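Local coordinates for protein xylulose kinase (PDB 3I8B) that probably catalyses the ATP-dependent phosphorylation of D-xylulose to D-xylulose 5-phosphate, as a member of the FGGY family of carbohydrate kinases, at residues 41-46 with 90-95; 75-80 with 141-146; 360-365 with 400-405; 367-372 with 500-505. All coordinates share one frame; numbering follows the deposited sequence.

Contact 1. Residues 41-46 with 90-95; sequences TSVDPS and AMLWND
Val43 and Ala90 form an antiparallel hydrogen-bonded pair, the tight end of a two-stranded ladder. Val43 N donates to Ala90 O at 2.9 Å, and Ala90 N returns a bond to Val43 O at 2.8 Å. At the next pair, Ser42 and Met91 (a selenomethionine) are antiparallel and non-hydrogen-bonded; there Ser42 CA makes a CA-H...O contact with Ala90 O. A third backbone bond, Leu92 N to Thr41 O at 3.0 Å, carries the pairing past the strands into the type I turn from Leu92 to Asp95. The side chains of Val43 and Ala90 share one face of the ladder. On it Val43 CG1, set between the backbone N and the carbonyl carbon (chi1 69°), crosses Leu92 CD1 at 3.9 Å, and Pro45 CG rests on Ala90 CB at 4.1 Å.

The Thr41 end is more open and wetter. One water lies 2.5 Å from Thr41 OG1 and 2.6 Å from Ser42 OG, and it donates to Asp95 OD1, bridging the segments where their side chains do not bond directly. Beside it, Thr41 CB and CG2 cover Asn94 OD1, a buried oxygen without a polar partner in the model.

Trp48 of helix 46-58 covers Val43, Ala90 and Leu92. Met91, on the other face, meets Trp149 and Val150 of helix 143-153, whose Lys146 forms a salt bridge with Asp95 OD2.

Contact 2. Residues 75-80 with 141-146; sequences HGMVIL and SYTLTK
The imidazole of His75 and the ring of Tyr142 lie side by side and point the same way, but their planes are inclined at 44° with centroids 5.0 Å apart, so the pair is oblique and not a parallel stack. Tyr142 CD1 sits 3.4 Å above one face of the imidazole, offset toward its rim, while Ser141 O approaches that ring obliquely and comes closest at His75 CB. The first torsion of His75 (chi1 -46°) puts CG anti to the carbonyl carbon, beside the backbone N, on the side of Ser141 O and Tyr142. Replacing His75 by an alanine would probably leave Tyr142 CD1 and CE1 without the ring they pack against and open a gap there.

The backbone of His75 is held separately: Thr143 OG1 donates to His75 O at 2.8 Å, with the hydroxyl tilted 20° from the carbonyl plane. Farther along, the selenomethionine Met77 crosses Lys146 at a slant, its CB and SE each 3.7 Å from Lys146 CB, and Thr143 CG2 is 4.0 Å from Met77 CB. The amine of Lys146 leads away to Asp95.

Tyr142 is the N-cap residue of helix 143-153, and its carbonyl O receives both Thr145 N and Thr145 OG1; its hydroxyl bonds to Ser315. The first turn of this helix thus backs the loop of His75, a residue that together with Gln74 is predicted to bind the substrate in the sugar site of this FGGY kinase.

Contact 3. Residues 360-365 with 400-405; sequences PGANGI and ARAFVE
Gly361, at phi 106° and psi -11°, presents its backbone N to the helix residue Glu405, while Ala362 comes nearest to Arg401, with CA atoms 5.6 Å apart. The Gly361 backbone angles would press any CB against the carbonyl O of Pro360, which accounts for a glycine at this bend.

Its N-H runs almost straight to Glu405 OE2, 2.7 Å away with an angle of 168° at the hydrogen, and uses the syn lone pair of that oxygen. Arg401 NE grips the same OE2 in a salt bridge of 2.9 Å, coming from above the carboxylate plane. The other oxygen, OE1, accepts a hydrogen bond from a water that also donates to Ile365 O, tying the far end of the loop to the same carboxylate. Replacing Glu405 by an alanine would probably leave Gly361 N and Arg401 NE without their common acceptor and free the loop to shift.

The guanidinium has a second role, since Pro360 N lies over one of its faces and Pro360 CG packs 3.5 Å from Arg401 NH2. Beside this polar cluster the contact is apolar: Ala362 CB meets Arg401 CG at 3.9 Å, and Ile365 CG2, anti to its backbone N, reaches Ala402 CB at 3.6 Å.

The loop joins helix 348-357 to strand 366-368 and runs over helix 396-420. Arg401 NH1 bonds to Ala355 O of helix 348-357, while Ala400 and Val404 pack against that helix too.

Contact 4. Residues 367-372 with 500-505; sequences LVPYFD and EAYAKA
Leu367 O and Tyr502 make the odd feature of this contact: a buried backbone carbonyl with no polar partner in the model meets the edge of an aromatic ring. Its oxygen lies near the ring plane, 3.3 Å from Tyr502 CE2 and 3.5 Å from Tyr502 CD2, so the neighbours it faces are carbon atoms. Pro369 CD comes to the same rim, also in plane, 3.4 Å from Tyr502 OH, with the two side chains crossing at about a right angle.

Tyr502 extends from its helix with CG anti to the backbone N (chi1 177°). Direct polar bonds between the segments are absent. Instead a water joins the two phenols, 2.8 Å from Tyr502 OH and 2.8 Å from Tyr370 OH. The Tyr370 ring is itself backed from within its own segment, Val368 CG1 lying 3.3 Å above the centre of one face. The other branch of that valine, CG2, turns to the helix and touches Ala505 CB at 3.8 Å.

Two consecutive inverse gamma turns, centred on Pro369 and Tyr370, bend the chain after strand 366-368 and bring both residues to the tyrosine. That strand pairs with strand 385-387, whose Ser387 is touched by Ala505. Tyr502 is further covered by Cys409, Ser410 and Asp413 of helix 396-420, so the C-terminal helix 496-506 leans on both the strand pair and that long helix.

The four contacts form two clusters in separate parts of the kinase. Contacts 1 and 2 have centres 9 Å apart and touch directly: Asp95 OD2 meets Lys146 NZ in a salt bridge of 2.7 Å, and Trp93 O lies 2.8 Å from Ser141 OG, probably hydrogen-bonded. Both border the predicted catalytic centre, the side chain of His75 about 7 Å and that of Leu92 about 10 Å from the side chain of Asp274, the predicted proton acceptor. Contacts 3 and 4, with centres 11 Å apart, meet where Phe403 CD1 packs 3.7 Å from Leu367 CD2. They lie away from the substrate and metal sites; contacts 2 and 3 are 41 Å apart between centres.

Contact 1. Residues 41-46 with 90-95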
loop_
_atom_site.group_PDB
_atom_site.type_symbol
_atom_site.label_atom_id
_atom_site.label_comp_id
_atom_site.label_asym_id
_atom_site.label_seq_id
_atom_site.Cartn_x
_atom_site.Cartn_y
_atom_site.Cartn_z
ATOM N N THR A 41 15.523 1.472 -6.235
ATOM C CA THR A 41 14.602 2.052 -5.265
ATOM C C THR A 41 14.383 3.530 -5.581
ATOM O O THR A 41 13.643 4.235 -4.886
ATOM C CB THR A 41 15.158 1.910 -3.840
ATOM O OG1 THR A 41 16.427 2.579 -3.756
ATOM C CG2 THR A 41 15.338 0.442 -3.504
ATOM N N SER A 42 15.065 3.988 -6.624
ATOM C CA SER A 42 14.847 5.299 -7.217
ATOM C C SER A 42 14.895 5.116 -8.743
ATOM O O SER A 42 15.577 4.216 -9.235
ATOM C CB SER A 42 15.919 6.289 -6.749
ATOM O OG SER A 42 15.710 6.680 -5.394
ATOM N N VAL A 43 14.179 5.949 -9.495
ATOM C CA VAL A 43 14.076 5.716 -10.937
ATOM C C VAL A 43 13.577 6.936 -11.714
ATOM O O VAL A 43 12.868 7.777 -11.183
ATOM C CB VAL A 43 13.175 4.481 -11.229
ATOM C CG1 VAL A 43 11.726 4.783 -10.883
ATOM C CG2 VAL A 43 13.310 4.032 -12.690
ATOM N N ASP A 44 13.988 7.036 -12.968
ATOM C CA ASP A 44 13.510 8.081 -13.867
ATOM C C ASP A 44 12.129 7.688 -14.407
ATOM O O ASP A 44 11.997 6.666 -15.092
ATOM C CB ASP A 44 14.504 8.227 -15.023
ATOM C CG ASP A 44 14.152 9.355 -15.976
ATOM O OD1 ASP A 44 13.026 9.894 -15.916
ATOM O OD2 ASP A 44 15.014 9.701 -16.810
ATOM N N PRO A 45 11.096 8.486 -14.097
ATOM C CA PRO A 45 9.731 8.157 -14.542
ATOM C C PRO A 45 9.604 7.955 -16.057
ATOM O O PRO A 45 8.644 7.311 -16.499
ATOM C CB PRO A 45 8.920 9.372 -14.087
ATOM C CG PRO A 45 9.663 9.848 -12.853
ATOM C CD PRO A 45 11.115 9.665 -13.208
ATOM N N SER A 46 10.539 8.500 -16.834
ATOM C CA SER A 46 10.604 8.209 -18.273
ATOM C C SER A 46 10.473 6.710 -18.541
ATOM O O SER A 46 9.879 6.308 -19.525
ATOM C CB SER A 46 11.916 8.702 -18.897
ATOM O OG SER A 46 11.892 10.106 -19.078
ATOM N N ALA A 90 12.592 9.760 -9.236
ATOM C CA ALA A 90 11.560 9.482 -8.269
ATOM C C ALA A 90 12.158 8.608 -7.198
ATOM O O ALA A 90 12.918 7.682 -7.499
ATOM C CB ALA A 90 10.357 8.793 -8.933
HETATM N N MSE A 91 11.830 8.911 -5.946
HETATM C CA MSE A 91 12.288 8.094 -4.826
HETATM C C MSE A 91 11.115 7.291 -4.311
HETATM O O MSE A 91 10.076 7.851 -3.945
HETATM C CB MSE A 91 12.867 8.977 -3.722
HETATM C CG MSE A 91 13.949 9.911 -4.241
HETATM SE SE MSE A 91 14.523 11.184 -2.870
HETATM C CE MSE A 91 15.422 9.906 -1.661
ATOM N N LEU A 92 11.296 5.978 -4.279
ATOM C CA LEU A 92 10.193 5.041 -4.182
ATOM C C LEU A 92 9.924 4.554 -2.763
ATOM O O LEU A 92 10.697 4.844 -1.828
ATOM C CB LEU A 92 10.456 3.856 -5.124
ATOM C CG LEU A 92 10.747 4.245 -6.579
ATOM C CD1 LEU A 92 10.809 2.994 -7.494
ATOM C CD2 LEU A 92 9.702 5.250 -7.086
ATOM N N TRP A 93 8.828 3.812 -2.607
ATOM C CA TRP A 93 8.408 3.314 -1.297
ATOM C C TRP A 93 9.530 2.552 -0.578
ATOM O O TRP A 93 9.591 2.543 0.657
ATOM C CB TRP A 93 7.189 2.397 -1.429
ATOM C CG TRP A 93 7.520 1.113 -2.149
ATOM C CD1 TRP A 93 7.605 0.935 -3.495
ATOM C CD2 TRP A 93 7.841 -0.156 -1.553
ATOM N NE1 TRP A 93 7.947 -0.367 -3.780
ATOM C CE2 TRP A 93 8.097 -1.059 -2.609
ATOM C CE3 TRP A 93 7.925 -0.618 -0.234
ATOM C CZ2 TRP A 93 8.433 -2.405 -2.389
ATOM C CZ3 TRP A 93 8.269 -1.960 -0.014
ATOM C CH2 TRP A 93 8.517 -2.833 -1.089
ATOM N N ASN A 94 10.403 1.912 -1.351
ATOM C CA ASN A 94 11.468 1.080 -0.784
ATOM C C ASN A 94 12.839 1.743 -0.746
ATOM O O ASN A 94 13.828 1.110 -0.376
ATOM C CB ASN A 94 11.562 -0.279 -1.494
ATOM C CG ASN A 94 11.723 -0.150 -3.007
ATOM O OD1 ASN A 94 11.685 0.943 -3.556
ATOM N ND2 ASN A 94 11.921 -1.279 -3.680
ATOM N N ASP A 95 12.906 3.004 -1.154
ATOM C CA ASP A 95 14.093 3.809 -0.892
ATOM C C ASP A 95 14.197 4.033 0.614
ATOM O O ASP A 95 13.209 4.370 1.270
ATOM C CB ASP A 95 14.006 5.162 -1.595
ATOM C CG ASP A 95 15.040 6.160 -1.075
ATOM O OD1 ASP A 95 16.226 6.000 -1.412
ATOM O OD2 ASP A 95 14.660 7.113 -0.342
HETATM O O HOH W 1 16.913 5.077 -3.710
#

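Contact 2. Residues 75-80 with 141-146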
loop_
_atom_site.group_PDB
_atom_site.type_symbol
_atom_site.label_atom_id
_atom_site.label_comp_id
_atom_site.label_asym_id
_atom_site.label_seq_id
_atom_site.Cartn_x
_atom_site.Cartn_y
_atom_site.Cartn_z
ATOM N N HIS A 75 3.310 6.204 -2.604
ATOM C CA HIS A 75 4.323 7.073 -1.974
ATOM C C HIS A 75 5.360 7.710 -2.910
ATOM O O HIS A 75 5.822 8.821 -2.656
ATOM C CB HIS A 75 5.044 6.317 -0.833
ATOM C CG HIS A 75 4.115 5.577 0.082
ATOM N ND1 HIS A 75 4.158 4.208 0.249
ATOM C CD2 HIS A 75 3.108 6.016 0.875
ATOM C CE1 HIS A 75 3.230 3.836 1.114
ATOM N NE2 HIS A 75 2.571 4.914 1.498
ATOM N N GLY A 76 5.729 7.012 -3.983
ATOM C CA GLY A 76 6.790 7.490 -4.851
ATOM C C GLY A 76 6.706 8.980 -5.138
ATOM O O GLY A 76 5.685 9.487 -5.640
HETATM N N MSE A 77 7.792 9.693 -4.853
HETATM C CA MSE A 77 7.824 11.143 -5.040
HETATM C C MSE A 77 8.222 11.535 -6.465
HETATM O O MSE A 77 9.372 11.332 -6.863
HETATM C CB MSE A 77 8.810 11.796 -4.053
HETATM C CG MSE A 77 8.990 13.295 -4.273
HETATM SE SE MSE A 77 10.746 14.029 -3.692
HETATM C CE MSE A 77 11.899 13.202 -5.073
ATOM N N VAL A 78 7.278 12.105 -7.214
ATOM C CA VAL A 78 7.570 12.709 -8.514
ATOM C C VAL A 78 7.504 14.239 -8.417
ATOM O O VAL A 78 6.432 14.824 -8.196
ATOM C CB VAL A 78 6.588 12.247 -9.622
ATOM C CG1 VAL A 78 6.956 12.878 -10.981
ATOM C CG2 VAL A 78 6.569 10.722 -9.735
ATOM N N ILE A 79 8.642 14.895 -8.593
ATOM C CA ILE A 79 8.637 16.354 -8.572
ATOM C C ILE A 79 8.890 16.962 -9.947
ATOM O O ILE A 79 9.810 16.557 -10.670
ATOM C CB ILE A 79 9.583 16.955 -7.495
ATOM C CG1 ILE A 79 10.983 16.337 -7.587
ATOM C CG2 ILE A 79 9.006 16.747 -6.110
ATOM C CD1 ILE A 79 12.029 17.045 -6.664
ATOM N N LEU A 80 8.048 17.944 -10.286
ATOM C CA LEU A 80 8.037 18.597 -11.586
ATOM C C LEU A 80 8.374 20.066 -11.449
ATOM O O LEU A 80 7.971 20.716 -10.463
ATOM C CB LEU A 80 6.642 18.487 -12.208
ATOM C CG LEU A 80 6.049 17.089 -12.299
ATOM C CD1 LEU A 80 4.633 17.147 -12.864
ATOM C CD2 LEU A 80 6.975 16.244 -13.174
ATOM N N SER A 141 9.202 5.357 3.755
ATOM C CA SER A 141 8.372 5.147 2.566
ATOM C C SER A 141 7.683 6.414 2.103
ATOM O O SER A 141 7.563 6.660 0.902
ATOM C CB SER A 141 7.298 4.083 2.821
ATOM O OG SER A 141 7.871 2.793 2.867
ATOM N N TYR A 142 7.213 7.204 3.065
ATOM C CA TYR A 142 6.261 8.268 2.790
ATOM C C TYR A 142 6.795 9.476 2.026
ATOM O O TYR A 142 7.941 9.894 2.197
ATOM C CB TYR A 142 5.553 8.699 4.073
ATOM C CG TYR A 142 4.875 7.558 4.791
ATOM C CD1 TYR A 142 4.551 6.378 4.119
ATOM C CD2 TYR A 142 4.545 7.658 6.139
ATOM C CE1 TYR A 142 3.928 5.327 4.778
ATOM C CE2 TYR A 142 3.920 6.627 6.797
ATOM C CZ TYR A 142 3.610 5.464 6.116
ATOM O OH TYR A 142 2.981 4.438 6.789
ATOM N N THR A 143 5.931 10.020 1.164
ATOM C CA THR A 143 6.306 11.044 0.208
ATOM C C THR A 143 6.953 12.262 0.873
ATOM O O THR A 143 7.968 12.763 0.399
ATOM C CB THR A 143 5.075 11.521 -0.619
ATOM O OG1 THR A 143 4.262 10.390 -0.974
ATOM C CG2 THR A 143 5.530 12.255 -1.882
ATOM N N LEU A 144 6.340 12.758 1.942
ATOM C CA LEU A 144 6.879 13.929 2.632
ATOM C C LEU A 144 8.345 13.721 3.020
ATOM O O LEU A 144 9.140 14.655 2.970
ATOM C CB LEU A 144 6.060 14.267 3.880
ATOM C CG LEU A 144 6.461 15.563 4.599
ATOM C CD1 LEU A 144 6.306 16.779 3.669
ATOM C CD2 LEU A 144 5.626 15.753 5.861
ATOM N N THR A 145 8.706 12.498 3.402
ATOM C CA THR A 145 10.083 12.242 3.840
ATOM C C THR A 145 11.055 12.387 2.676
ATOM O O THR A 145 12.184 12.841 2.863
ATOM C CB THR A 145 10.258 10.876 4.531
ATOM O OG1 THR A 145 10.333 9.837 3.545
ATOM C CG2 THR A 145 9.091 10.611 5.481
ATOM N N LYS A 146 10.593 12.038 1.473
ATOM C CA LYS A 146 11.404 12.170 0.262
ATOM C C LYS A 146 11.651 13.642 -0.058
ATOM O O LYS A 146 12.775 14.046 -0.387
ATOM C CB LYS A 146 10.718 11.508 -0.940
ATOM C CG LYS A 146 10.278 10.068 -0.732
ATOM C CD LYS A 146 11.414 9.184 -0.182
ATOM C CE LYS A 146 11.038 7.710 -0.326
ATOM N NZ LYS A 146 12.017 6.822 0.359
#

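Contact 3. Residues 360-365 with 400-405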
loop_
_atom_site.group_PDB
_atom_site.type_symbol
_atom_site.label_atom_id
_atom_site.label_comp_id
_atom_site.label_asym_id
_atom_site.label_seq_id
_atom_site.Cartn_x
_atom_site.Cartn_y
_atom_site.Cartn_z
ATOM N N PRO A 360 -1.207 -28.269 18.718
ATOM C CA PRO A 360 -1.496 -26.835 18.810
ATOM C C PRO A 360 -0.925 -26.251 20.099
ATOM O O PRO A 360 -1.298 -26.683 21.192
ATOM C CB PRO A 360 -3.024 -26.791 18.849
ATOM C CG PRO A 360 -3.456 -28.028 18.138
ATOM C CD PRO A 360 -2.429 -29.068 18.503
ATOM N N GLY A 361 -0.031 -25.278 19.971
ATOM C CA GLY A 361 0.635 -24.718 21.132
ATOM C C GLY A 361 2.068 -25.193 21.206
ATOM O O GLY A 361 2.868 -24.678 21.995
ATOM N N ALA A 362 2.393 -26.180 20.377
ATOM C CA ALA A 362 3.753 -26.711 20.299
ATOM C C ALA A 362 4.239 -27.160 21.674
ATOM O O ALA A 362 5.395 -26.960 22.037
ATOM C CB ALA A 362 4.702 -25.667 19.704
ATOM N N ASN A 363 3.338 -27.759 22.439
ATOM C CA ASN A 363 3.669 -28.228 23.774
ATOM C C ASN A 363 4.390 -27.168 24.605
ATOM O O ASN A 363 5.295 -27.486 25.378
ATOM C CB ASN A 363 4.502 -29.510 23.689
ATOM C CG ASN A 363 3.674 -30.705 23.249
ATOM O OD1 ASN A 363 2.860 -31.223 24.020
ATOM N ND2 ASN A 363 3.866 -31.140 22.003
ATOM N N GLY A 364 4.001 -25.909 24.410
ATOM C CA GLY A 364 4.418 -24.834 25.293
ATOM C C GLY A 364 5.443 -23.864 24.744
ATOM O O GLY A 364 5.680 -22.817 25.334
ATOM N N ILE A 365 6.056 -24.201 23.618
ATOM C CA ILE A 365 7.032 -23.307 23.013
ATOM C C ILE A 365 6.357 -22.225 22.176
ATOM O O ILE A 365 5.517 -22.507 21.320
ATOM C CB ILE A 365 8.015 -24.067 22.126
ATOM C CG1 ILE A 365 8.829 -25.063 22.966
ATOM C CG2 ILE A 365 8.919 -23.092 21.372
ATOM C CD1 ILE A 365 9.732 -25.952 22.125
ATOM N N ALA A 400 9.551 -26.663 15.150
ATOM C CA ALA A 400 8.955 -26.518 13.827
ATOM C C ALA A 400 7.568 -25.896 13.952
ATOM O O ALA A 400 7.256 -24.903 13.304
ATOM C CB ALA A 400 8.867 -27.868 13.135
ATOM N N ARG A 401 6.746 -26.487 14.810
ATOM C CA ARG A 401 5.384 -26.024 15.022
ATOM C C ARG A 401 5.357 -24.587 15.566
ATOM O O ARG A 401 4.464 -23.810 15.230
ATOM C CB ARG A 401 4.647 -26.986 15.962
ATOM C CG ARG A 401 3.204 -26.618 16.264
ATOM C CD ARG A 401 2.334 -26.689 15.010
ATOM N NE ARG A 401 0.912 -26.605 15.331
ATOM C CZ ARG A 401 0.049 -27.609 15.198
ATOM N NH1 ARG A 401 0.454 -28.787 14.747
ATOM N NH2 ARG A 401 -1.225 -27.432 15.518
ATOM N N ALA A 402 6.341 -24.243 16.399
ATOM C CA ALA A 402 6.446 -22.890 16.953
ATOM C C ALA A 402 6.797 -21.847 15.886
ATOM O O ALA A 402 6.351 -20.704 15.961
ATOM C CB ALA A 402 7.466 -22.848 18.115
ATOM N N PHE A 403 7.602 -22.243 14.902
ATOM C CA PHE A 403 7.910 -21.372 13.774
ATOM C C PHE A 403 6.633 -21.048 12.983
ATOM O O PHE A 403 6.360 -19.889 12.655
ATOM C CB PHE A 403 8.922 -22.036 12.842
ATOM C CG PHE A 403 10.362 -21.804 13.218
ATOM C CD1 PHE A 403 10.967 -20.577 12.992
ATOM C CD2 PHE A 403 11.123 -22.831 13.754
ATOM C CE1 PHE A 403 12.291 -20.372 13.324
ATOM C CE2 PHE A 403 12.451 -22.631 14.084
ATOM C CZ PHE A 403 13.036 -21.402 13.865
ATOM N N VAL A 404 5.852 -22.079 12.673
ATOM C CA VAL A 404 4.598 -21.879 11.932
ATOM C C VAL A 404 3.555 -21.111 12.751
ATOM O O VAL A 404 2.903 -20.182 12.252
ATOM C CB VAL A 404 3.996 -23.219 11.475
ATOM C CG1 VAL A 404 2.683 -22.986 10.740
ATOM C CG2 VAL A 404 4.972 -23.968 10.581
ATOM N N GLU A 405 3.392 -21.500 14.010
ATOM C CA GLU A 405 2.413 -20.858 14.868
ATOM C C GLU A 405 2.801 -19.406 15.119
ATOM O O GLU A 405 1.943 -18.551 15.330
ATOM C CB GLU A 405 2.251 -21.630 16.188
ATOM C CG GLU A 405 1.592 -23.007 16.026
ATOM C CD GLU A 405 1.184 -23.635 17.356
ATOM O OE1 GLU A 405 1.737 -23.228 18.408
ATOM O OE2 GLU A 405 0.317 -24.544 17.349
HETATM O O HOH W 2 3.533 -21.808 19.558
#

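Contact 4. Residues 367-372 with 500-505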
loop_
_atom_site.group_PDB
_atom_site.type_symbol
_atom_site.label_atom_id
_atom_site.label_comp_id
_atom_site.label_asym_id
_atom_site.label_seq_id
_atom_site.Cartn_x
_atom_site.Cartn_y
_atom_site.Cartn_z
ATOM N N LEU A 367 7.168 -18.779 19.735
ATOM C CA LEU A 367 8.080 -17.915 19.004
ATOM C C LEU A 367 7.440 -16.550 18.816
ATOM O O LEU A 367 6.310 -16.469 18.324
ATOM C CB LEU A 367 8.385 -18.508 17.623
ATOM C CG LEU A 367 9.151 -17.577 16.676
ATOM C CD1 LEU A 367 10.500 -17.156 17.301
ATOM C CD2 LEU A 367 9.354 -18.211 15.297
ATOM N N VAL A 368 8.137 -15.494 19.234
ATOM C CA VAL A 368 7.791 -14.133 18.835
ATOM C C VAL A 368 8.789 -13.750 17.756
ATOM O O VAL A 368 9.941 -13.428 18.048
ATOM C CB VAL A 368 7.852 -13.128 20.003
ATOM C CG1 VAL A 368 7.556 -11.697 19.509
ATOM C CG2 VAL A 368 6.879 -13.526 21.097
ATOM N N PRO A 369 8.350 -13.788 16.492
ATOM C CA PRO A 369 9.275 -13.833 15.361
ATOM C C PRO A 369 9.755 -12.471 14.886
ATOM O O PRO A 369 9.714 -12.232 13.679
ATOM C CB PRO A 369 8.421 -14.449 14.243
ATOM C CG PRO A 369 6.990 -14.452 14.754
ATOM C CD PRO A 369 6.953 -13.694 16.035
ATOM N N TYR A 370 10.202 -11.604 15.786
ATOM C CA TYR A 370 10.651 -10.278 15.372
ATOM C C TYR A 370 12.093 -10.305 14.854
ATOM O O TYR A 370 12.932 -9.501 15.261
ATOM C CB TYR A 370 10.497 -9.257 16.506
ATOM C CG TYR A 370 9.084 -9.104 17.032
ATOM C CD1 TYR A 370 7.988 -9.591 16.319
ATOM C CD2 TYR A 370 8.841 -8.446 18.231
ATOM C CE1 TYR A 370 6.691 -9.446 16.803
ATOM C CE2 TYR A 370 7.562 -8.296 18.713
ATOM C CZ TYR A 370 6.494 -8.795 18.000
ATOM O OH TYR A 370 5.231 -8.633 18.501
ATOM N N PHE A 371 12.381 -11.231 13.949
ATOM C CA PHE A 371 13.699 -11.275 13.334
ATOM C C PHE A 371 13.978 -9.919 12.719
ATOM O O PHE A 371 13.232 -9.471 11.848
ATOM C CB PHE A 371 13.756 -12.360 12.263
ATOM C CG PHE A 371 13.531 -13.738 12.796
ATOM C CD1 PHE A 371 14.569 -14.453 13.367
ATOM C CD2 PHE A 371 12.274 -14.319 12.738
ATOM C CE1 PHE A 371 14.366 -15.723 13.864
ATOM C CE2 PHE A 371 12.061 -15.593 13.235
ATOM C CZ PHE A 371 13.106 -16.295 13.800
ATOM N N ASP A 372 15.028 -9.253 13.185
ATOM C CA ASP A 372 15.379 -7.938 12.650
ATOM C C ASP A 372 14.327 -6.869 12.969
ATOM O O ASP A 372 14.143 -5.923 12.207
ATOM C CB ASP A 372 15.597 -8.033 11.134
ATOM C CG ASP A 372 16.605 -9.112 10.758
ATOM O OD1 ASP A 372 17.820 -8.873 10.912
ATOM O OD2 ASP A 372 16.183 -10.205 10.321
ATOM N N GLU A 500 -3.268 -16.764 22.655
ATOM C CA GLU A 500 -3.211 -16.228 24.017
ATOM C C GLU A 500 -1.808 -16.367 24.621
ATOM O O GLU A 500 -1.331 -15.461 25.307
ATOM C CB GLU A 500 -4.288 -16.853 24.915
ATOM C CG GLU A 500 -5.710 -16.394 24.546
ATOM C CD GLU A 500 -6.812 -17.077 25.358
ATOM O OE1 GLU A 500 -6.603 -18.228 25.801
ATOM O OE2 GLU A 500 -7.891 -16.463 25.543
ATOM N N ALA A 501 -1.154 -17.491 24.342
ATOM C CA ALA A 501 0.232 -17.713 24.759
ATOM C C ALA A 501 1.191 -16.767 24.036
ATOM O O ALA A 501 2.114 -16.221 24.636
ATOM C CB ALA A 501 0.638 -19.164 24.512
ATOM N N TYR A 502 0.964 -16.587 22.741
ATOM C CA TYR A 502 1.773 -15.696 21.930
ATOM C C TYR A 502 1.678 -14.279 22.471
ATOM O O TYR A 502 2.685 -13.585 22.593
ATOM C CB TYR A 502 1.291 -15.727 20.473
ATOM C CG TYR A 502 2.018 -14.773 19.548
ATOM C CD1 TYR A 502 1.579 -13.465 19.378
ATOM C CD2 TYR A 502 3.146 -15.184 18.839
ATOM C CE1 TYR A 502 2.244 -12.593 18.529
ATOM C CE2 TYR A 502 3.814 -14.321 17.986
ATOM C CZ TYR A 502 3.366 -13.025 17.840
ATOM O OH TYR A 502 4.032 -12.164 16.992
ATOM N N ALA A 503 0.464 -13.848 22.789
ATOM C CA ALA A 503 0.262 -12.485 23.263
ATOM C C ALA A 503 1.013 -12.243 24.565
ATOM O O ALA A 503 1.658 -11.205 24.727
ATOM C CB ALA A 503 -1.218 -12.172 23.424
ATOM N N LYS A 504 0.928 -13.196 25.489
ATOM C CA LYS A 504 1.700 -13.110 26.721
ATOM C C LYS A 504 3.174 -12.922 26.396
ATOM O O LYS A 504 3.790 -11.957 26.841
ATOM C CB LYS A 504 1.496 -14.351 27.597
ATOM C CG LYS A 504 0.158 -14.371 28.338
ATOM C CD LYS A 504 0.060 -15.549 29.306
ATOM C CE LYS A 504 -1.289 -15.572 30.036
ATOM N NZ LYS A 504 -2.393 -16.065 29.171
ATOM N N ALA A 505 3.727 -13.826 25.593
ATOM C CA ALA A 505 5.152 -13.782 25.259
ATOM C C ALA A 505 5.600 -12.459 24.651
ATOM O O ALA A 505 6.612 -11.907 25.062
ATOM C CB ALA A 505 5.539 -14.950 24.341
HETATM O O HOH W 3 3.059 -9.590 17.094
#